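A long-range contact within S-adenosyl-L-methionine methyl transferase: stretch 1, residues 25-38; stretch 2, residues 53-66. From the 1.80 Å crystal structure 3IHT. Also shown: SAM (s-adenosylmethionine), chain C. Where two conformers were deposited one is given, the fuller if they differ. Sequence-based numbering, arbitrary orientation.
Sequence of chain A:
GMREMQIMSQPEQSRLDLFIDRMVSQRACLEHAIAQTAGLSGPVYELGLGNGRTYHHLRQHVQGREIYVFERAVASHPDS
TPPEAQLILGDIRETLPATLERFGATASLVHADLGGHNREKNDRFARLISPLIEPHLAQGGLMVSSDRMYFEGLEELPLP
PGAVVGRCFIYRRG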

# COMPACT_ATOMS: atom_id res chain seq x y z
N SER A 25 -3.12 0.22 10.51
CA SER A 25 -3.36 -0.74 11.59
C SER A 25 -2.10 -1.54 11.93
O SER A 25 -1.81 -1.78 13.10
N GLN A 26 -1.32 -1.94 10.91
CA GLN A 26 -0.05 -2.64 11.17
C GLN A 26 0.91 -1.84 11.95
O GLN A 26 1.55 -2.34 12.88
N ARG A 27 1.04 -0.56 11.57
CA ARG A 27 1.94 0.28 12.28
C ARG A 27 1.48 0.38 13.74
O ARG A 27 2.28 0.21 14.66
N ALA A 28 0.19 0.67 13.96
CA ALA A 28 -0.34 0.87 15.34
C ALA A 28 -0.19 -0.42 16.16
O ALA A 28 0.32 -0.39 17.29
N CYS A 29 -0.59 -1.54 15.57
CA CYS A 29 -0.56 -2.84 16.25
C CYS A 29 0.86 -3.31 16.53
O CYS A 29 1.17 -3.79 17.61
N LEU A 30 1.75 -3.15 15.54
CA LEU A 30 3.15 -3.56 15.77
C LEU A 30 3.87 -2.73 16.80
O LEU A 30 4.58 -3.27 17.64
N GLU A 31 3.70 -1.41 16.77
CA GLU A 31 4.34 -0.56 17.77
C GLU A 31 3.83 -0.90 19.18
O GLU A 31 4.61 -1.03 20.13
N HIS A 32 2.53 -1.12 19.28
CA HIS A 32 1.92 -1.54 20.53
C HIS A 32 2.48 -2.90 20.98
O HIS A 32 2.90 -3.05 22.13
N ALA A 33 2.51 -3.85 20.05
CA ALA A 33 2.96 -5.22 20.36
C ALA A 33 4.44 -5.26 20.78
O ALA A 33 4.79 -5.98 21.72
N ILE A 34 5.29 -4.46 20.12
CA ILE A 34 6.70 -4.36 20.50
C ILE A 34 6.82 -3.85 21.94
O ILE A 34 7.54 -4.42 22.77
N ALA A 35 6.11 -2.78 22.26
CA ALA A 35 6.14 -2.22 23.62
C ALA A 35 5.67 -3.23 24.67
O ALA A 35 6.28 -3.37 25.76
N GLN A 36 4.59 -3.91 24.34
CA GLN A 36 3.96 -4.89 25.23
C GLN A 36 4.80 -6.14 25.43
O GLN A 36 4.53 -6.90 26.36
N THR A 37 5.80 -6.35 24.57
CA THR A 37 6.70 -7.51 24.68
C THR A 37 8.16 -7.14 24.96
O THR A 37 9.05 -7.99 24.82
N ALA A 38 8.40 -5.89 25.35
CA ALA A 38 9.75 -5.38 25.54
C ALA A 38 10.49 -6.09 26.71
O ALA A 38 11.72 -6.08 26.77
N ARG A 53 8.19 -3.44 3.69
CA ARG A 53 7.87 -2.25 4.50
C ARG A 53 7.67 -2.51 5.96
O ARG A 53 8.19 -1.75 6.79
N THR A 54 6.93 -3.56 6.34
CA THR A 54 6.75 -3.82 7.77
C THR A 54 8.06 -4.34 8.34
O THR A 54 8.35 -4.04 9.48
N TYR A 55 8.82 -5.10 7.57
CA TYR A 55 10.14 -5.54 8.05
C TYR A 55 11.03 -4.31 8.35
O TYR A 55 11.68 -4.24 9.39
N HIS A 56 11.04 -3.35 7.45
CA HIS A 56 11.81 -2.12 7.63
C HIS A 56 11.37 -1.40 8.90
O HIS A 56 12.19 -0.90 9.66
N HIS A 57 10.05 -1.36 9.11
CA HIS A 57 9.47 -0.74 10.31
C HIS A 57 9.93 -1.46 11.58
O HIS A 57 10.33 -0.82 12.56
N LEU A 58 9.88 -2.79 11.56
CA LEU A 58 10.34 -3.59 12.69
C LEU A 58 11.81 -3.32 12.99
O LEU A 58 12.19 -3.18 14.16
N ARG A 59 12.63 -3.26 11.95
CA ARG A 59 14.06 -3.01 12.13
C ARG A 59 14.29 -1.67 12.84
O ARG A 59 15.23 -1.54 13.63
N GLN A 60 13.46 -0.67 12.57
CA GLN A 60 13.57 0.65 13.19
C GLN A 60 13.10 0.66 14.66
O GLN A 60 13.65 1.39 15.50
N HIS A 61 12.07 -0.14 14.97
CA HIS A 61 11.41 -0.10 16.27
C HIS A 61 11.77 -1.20 17.28
O HIS A 61 11.58 -1.02 18.47
N VAL A 62 12.28 -2.32 16.81
CA VAL A 62 12.67 -3.40 17.70
C VAL A 62 14.09 -3.15 18.20
O VAL A 62 15.01 -2.99 17.39
N GLN A 63 14.24 -3.18 19.51
CA GLN A 63 15.55 -3.00 20.16
C GLN A 63 15.85 -4.24 21.01
O GLN A 63 14.99 -4.73 21.72
N GLY A 64 17.06 -4.78 20.88
CA GLY A 64 17.49 -5.88 21.76
C GLY A 64 16.89 -7.26 21.52
O GLY A 64 16.96 -8.14 22.40
N ARG A 65 16.30 -7.45 20.34
CA ARG A 65 15.77 -8.73 19.87
C ARG A 65 16.13 -8.90 18.40
O ARG A 65 16.22 -7.91 17.66
N GLU A 66 16.33 -10.14 18.00
CA GLU A 66 16.59 -10.51 16.61
C GLU A 66 15.27 -10.53 15.87
O GLU A 66 14.22 -10.78 16.50

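Helices 25-36 and 53-61 run in roughly the same direction, their axes 34° apart and 10.9 Å at closest approach, so side chains must bridge the gap. From the first helix Q26, L30 and I34 point toward the second, all with m, t for chi1 and chi2. L30 CD1 lies 4.1 Å from T54 CG2 and 4.2 Å from L58 CD2. L58, also m, t, leaves its backbone sideways, but this rotamer brings its end inward. I34 extends CD1 into a pocket formed by L58 CD2 (3.9 Å), H61 CB (3.7 Å) and V62 CG2 (3.7 Å).

Polar contacts flank this apolar row. E31 starts sideways, yet its m, t conformation carries the carboxylate across, where OE2 accepts a hydrogen bond from H57 NE2 (2.7 Å) at the ring edge; E31 CG sits over the H61 face, 4.2 Å from the ring centroid. H57, chi1 t, turns NE2 to this acceptor. Beyond the helix ends, R65 (m, t, m) reaches back: NH2 donates to I34 O (3.1 Å) and NH1 to T37 OG1 (2.8 Å). The p rotamer of T37 also lets OG1 donate to A33 O (2.7 Å). At the other end, T54 (p) directs CG2 to Q26 OE1 (3.4 Å), while its OG1 accepts from SAM N (2.9 Å).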

# COMPACT_ATOMS: atom_id res chain seq x y z
CB SER A 25 -4.53 -1.66 11.26
OG SER A 25 -5.71 -0.91 11.03
CB GLN A 26 0.65 -3.01 9.85
CG GLN A 26 -0.00 -4.10 9.13
CD GLN A 26 0.57 -4.29 7.71
OE1 GLN A 26 1.01 -3.34 7.06
NE2 GLN A 26 0.57 -5.53 7.26
CB ARG A 27 2.04 1.64 11.63
CG ARG A 27 2.81 2.64 12.44
CD ARG A 27 3.05 3.92 11.65
NE ARG A 27 1.81 4.66 11.46
CZ ARG A 27 1.69 5.77 10.74
NH1 ARG A 27 2.74 6.27 10.13
NH2 ARG A 27 0.52 6.36 10.63
CB ALA A 28 -1.84 1.35 15.28
CB CYS A 29 -1.35 -3.88 15.48
SG CYS A 29 -3.13 -3.59 15.57
CB LEU A 30 3.96 -3.58 14.47
CG LEU A 30 3.53 -4.72 13.54
CD1 LEU A 30 4.23 -4.59 12.17
CD2 LEU A 30 3.80 -6.10 14.15
CB GLU A 31 4.18 0.92 17.41
CG GLU A 31 5.07 1.31 16.20
CD GLU A 31 4.98 2.76 15.79
OE1 GLU A 31 4.47 3.57 16.57
OE2 GLU A 31 5.38 3.09 14.65
CB HIS A 32 0.39 -1.61 20.37
CG HIS A 32 -0.33 -2.09 21.59
ND1 HIS A 32 -0.33 -1.42 22.80
CD2 HIS A 32 -1.10 -3.20 21.78
CE1 HIS A 32 -1.05 -2.09 23.68
NE2 HIS A 32 -1.55 -3.16 23.08
CB ALA A 33 2.68 -6.18 19.21
CB ILE A 34 7.52 -3.45 19.51
CG1 ILE A 34 7.63 -4.12 18.13
CG2 ILE A 34 8.93 -3.09 20.12
CD1 ILE A 34 8.02 -3.13 16.98
CB ALA A 35 5.27 -0.94 23.68
CB GLN A 36 2.61 -5.31 24.67
CG GLN A 36 1.55 -4.24 24.79
CD GLN A 36 1.06 -4.12 26.22
OE1 GLN A 36 0.65 -5.12 26.83
NE2 GLN A 36 1.13 -2.91 26.77
CB THR A 37 6.62 -8.40 23.41
OG1 THR A 37 6.92 -7.63 22.24
CG2 THR A 37 5.19 -9.02 23.28
CB ALA A 38 9.72 -3.86 25.78
CB ARG A 53 6.69 -1.44 3.92
CG ARG A 53 6.99 -0.88 2.52
CD ARG A 53 5.95 0.13 2.03
NE ARG A 53 6.32 0.68 0.74
CZ ARG A 53 6.04 0.14 -0.45
NH1 ARG A 53 5.37 -1.01 -0.55
NH2 ARG A 53 6.46 0.75 -1.55
CB THR A 54 5.58 -4.78 8.20
OG1 THR A 54 5.61 -5.99 7.43
CG2 THR A 54 4.19 -4.05 8.10
CB TYR A 55 10.80 -6.47 7.06
CG TYR A 55 12.22 -6.83 7.48
CD1 TYR A 55 12.49 -7.50 8.68
CD2 TYR A 55 13.27 -6.54 6.63
CE1 TYR A 55 13.84 -7.79 9.08
CE2 TYR A 55 14.62 -6.82 6.99
CZ TYR A 55 14.89 -7.47 8.21
OH TYR A 55 16.22 -7.74 8.53
CB HIS A 56 11.63 -1.21 6.42
CG HIS A 56 12.59 -0.05 6.38
ND1 HIS A 56 12.28 1.19 6.90
CD2 HIS A 56 13.85 0.05 5.89
CE1 HIS A 56 13.30 2.01 6.72
NE2 HIS A 56 14.27 1.34 6.12
CB HIS A 57 7.94 -0.72 10.22
CG HIS A 57 7.31 0.29 11.12
ND1 HIS A 57 7.30 1.64 10.81
CD2 HIS A 57 6.72 0.16 12.34
CE1 HIS A 57 6.69 2.29 11.78
NE2 HIS A 57 6.35 1.43 12.73
CB LEU A 58 10.13 -5.09 12.45
CG LEU A 58 8.67 -5.60 12.46
CD1 LEU A 58 8.62 -7.07 11.99
CD2 LEU A 58 8.05 -5.45 13.82
CB ARG A 59 14.81 -3.04 10.80
CG ARG A 59 14.87 -4.39 10.11
CD ARG A 59 15.77 -4.33 8.88
NE ARG A 59 17.10 -3.76 9.17
CZ ARG A 59 18.20 -4.47 9.38
NH1 ARG A 59 18.18 -5.78 9.30
NH2 ARG A 59 19.35 -3.85 9.64
CB GLN A 60 12.78 1.68 12.36
CG GLN A 60 12.94 3.13 12.81
CD GLN A 60 12.45 4.14 11.76
OE1 GLN A 60 12.74 4.01 10.58
NE2 GLN A 60 11.75 5.15 12.22
CB HIS A 61 9.88 -0.06 16.06
CG HIS A 61 9.42 1.26 15.54
ND1 HIS A 61 8.91 2.24 16.36
CD2 HIS A 61 9.43 1.77 14.29
CE1 HIS A 61 8.64 3.32 15.63
NE2 HIS A 61 8.95 3.05 14.37
CB VAL A 62 12.59 -4.75 16.99
CG1 VAL A 62 13.19 -5.88 17.84
CG2 VAL A 62 11.14 -5.04 16.64
CB GLN A 63 15.53 -1.76 21.05
CG GLN A 63 14.99 -0.48 20.38
CD GLN A 63 15.76 -0.11 19.15
OE1 GLN A 63 16.94 -0.44 19.04
NE2 GLN A 63 15.11 0.55 18.20
CB ARG A 65 14.25 -8.77 20.01
CG ARG A 65 13.78 -8.94 21.42
CD ARG A 65 12.25 -8.97 21.48
NE ARG A 65 11.68 -7.64 21.66
CZ ARG A 65 10.38 -7.39 21.67
NH1 ARG A 65 9.53 -8.37 21.45
NH2 ARG A 65 9.94 -6.15 21.90
CB GLU A 66 17.24 -11.91 16.52
CG GLU A 66 18.49 -12.12 17.37
CD GLU A 66 19.35 -13.33 16.94
OE1 GLU A 66 18.88 -14.48 17.06
OE2 GLU A 66 20.51 -13.11 16.52
N SAM C . 4.20 -7.15 5.15
CA SAM C . 4.91 -6.92 3.84
C SAM C . 5.31 -5.44 3.67
O SAM C . 5.86 -5.02 2.63
OXT SAM C . 4.97 -4.62 4.56
CB SAM C . 4.11 -7.46 2.64
CG SAM C . 4.01 -9.00 2.55
SD SAM C . 3.15 -9.59 1.02
CE SAM C . 1.49 -8.93 1.39
C5' SAM C . 2.98 -11.38 1.46
C4' SAM C . 4.27 -12.18 1.44
O4' SAM C . 4.01 -13.46 2.07
C3' SAM C . 4.82 -12.48 0.04
O3' SAM C . 6.18 -12.08 -0.10
C2' SAM C . 4.63 -13.98 -0.14
O2' SAM C . 5.56 -14.67 -0.99
C1' SAM C . 4.69 -14.46 1.30
N9 SAM C . 4.05 -15.79 1.49
C8 SAM C . 2.72 -16.10 1.27
N7 SAM C . 2.53 -17.41 1.57
C5 SAM C . 3.71 -17.94 1.98
C6 SAM C . 4.06 -19.22 2.41
N6 SAM C . 3.16 -20.23 2.44
N1 SAM C . 5.37 -19.42 2.80
C2 SAM C . 6.33 -18.43 2.76
N3 SAM C . 5.97 -17.16 2.31
C4 SAM C . 4.68 -16.93 1.94